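Local coordinates for oxalate oxidase (Hordeum vulgare, PDB 1FI2) that oxidises oxalate with dioxygen to carbon dioxide and hydrogen peroxide, and also has superoxide dismutase activity, as a manganese-containing homohexamer of the plant apoplast, at the interface of chains A and B. Residues are numbered along the deposited sequence; one frame, centred on the assembly and turned at random. Chains: chain A/B, Oxalate oxidase.

The interface of chains A and B. Residues chain A 89, 161, 163, 166-167; chain B 89, 109, 134, 136.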
# COMPACT_ATOMS: atom_id res chain seq x y z
N ILE A 89 -8.57 6.95 -20.34
CA ILE A 89 -7.71 6.78 -19.17
C ILE A 89 -8.43 6.02 -18.06
O ILE A 89 -9.62 6.23 -17.83
CB ILE A 89 -7.25 8.15 -18.61
CG1 ILE A 89 -6.17 8.78 -19.49
CG2 ILE A 89 -6.72 8.07 -17.18
CD1 ILE A 89 -6.24 10.27 -19.66
N VAL A 161 -12.18 7.29 -18.01
CA VAL A 161 -12.28 8.69 -18.42
C VAL A 161 -12.17 8.72 -19.95
O VAL A 161 -11.07 8.53 -20.48
CB VAL A 161 -11.17 9.56 -17.81
CG1 VAL A 161 -11.18 10.97 -18.37
CG2 VAL A 161 -11.30 9.59 -16.29
N VAL A 163 -11.83 10.44 -23.17
CA VAL A 163 -11.38 11.81 -23.45
C VAL A 163 -12.33 12.64 -24.29
O VAL A 163 -12.70 13.75 -23.86
CB VAL A 163 -9.94 11.82 -23.98
CG1 VAL A 163 -9.52 13.24 -24.32
CG2 VAL A 163 -9.00 11.23 -22.93
N THR A 166 -15.70 13.25 -22.37
CA THR A 166 -15.53 14.12 -21.20
C THR A 166 -15.25 15.56 -21.60
O THR A 166 -15.80 16.50 -21.02
CB THR A 166 -14.42 13.59 -20.28
OG1 THR A 166 -14.77 12.25 -19.87
CG2 THR A 166 -14.26 14.47 -19.05
N LEU A 167 -14.41 15.76 -22.61
CA LEU A 167 -14.07 17.09 -23.08
C LEU A 167 -15.25 17.86 -23.69
O LEU A 167 -15.37 19.07 -23.45
CB LEU A 167 -13.04 17.05 -24.20
CG LEU A 167 -11.56 17.28 -24.03
CD1 LEU A 167 -10.97 17.69 -25.39
CD2 LEU A 167 -11.19 18.34 -23.00
N ILE B 89 -4.61 15.59 -16.46
CA ILE B 89 -4.72 14.48 -15.52
C ILE B 89 -3.37 14.17 -14.88
O ILE B 89 -2.34 14.22 -15.54
CB ILE B 89 -5.23 13.20 -16.23
CG1 ILE B 89 -6.73 13.30 -16.52
CG2 ILE B 89 -4.97 11.93 -15.44
CD1 ILE B 89 -7.18 12.71 -17.83
N LEU B 109 -13.81 16.89 -13.24
CA LEU B 109 -14.74 16.02 -13.95
C LEU B 109 -14.77 14.59 -13.45
O LEU B 109 -13.75 13.90 -13.36
CB LEU B 109 -14.37 16.06 -15.44
CG LEU B 109 -14.54 17.44 -16.09
CD1 LEU B 109 -13.32 17.84 -16.89
CD2 LEU B 109 -15.79 17.47 -16.96
N GLY B 134 -6.27 10.81 -10.80
CA GLY B 134 -6.54 10.46 -12.17
C GLY B 134 -7.71 11.05 -12.91
O GLY B 134 -7.99 10.65 -14.05
N MET B 136 -9.88 14.11 -14.87
CA MET B 136 -9.61 15.30 -15.69
C MET B 136 -10.03 16.56 -14.94
O MET B 136 -11.06 16.58 -14.26
CB MET B 136 -10.32 15.18 -17.04
CG MET B 136 -9.82 16.17 -18.08
SD MET B 136 -10.72 16.14 -19.64
CE MET B 136 -10.52 14.42 -20.12
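The peptide carbonyl of B:Gly134 points its O toward the CG2 methyl of A:Val161, 4.1 Å away; the methyl lies beyond the oxygen and off the carbonyl plane, not over its face. Much of the packing gathers around the thioether of B:Met136. That methionine reaches out of a loop with CG anti to the backbone N (chi1 -165°) and an extended chi2, then bends at chi3 (-57°), which brings its terminal methyl between strand 161-162 and helix 163-169 of chain A. CE rests 3.9 Å from CG1 of A:Val161, the valine crossing the methionine obliquely, and meets the methyl of A:Thr166 tip to tip. The sulfur is approached from the helix by A:Leu167, which lies at about a right angle to the methionine, its CD2 4.0 Å from SD.

A:Thr166 turns CG2 anti to its backbone N, toward chain B. This methyl also packs 3.9 Å from CB of B:Leu109, at the end of strand 103-109, as the two side chains run past each other in opposite directions. Farther along, A:Ile89 and B:Ile89 point their CD1 ends at each other across the two-fold axis; their modelled separation is doubtful. The two-fold repeats the methionine contact with the chains exchanged, and this packing of helix against jellyroll contributes to holding two subunits together in the germin hexamer, a trimer of dimers.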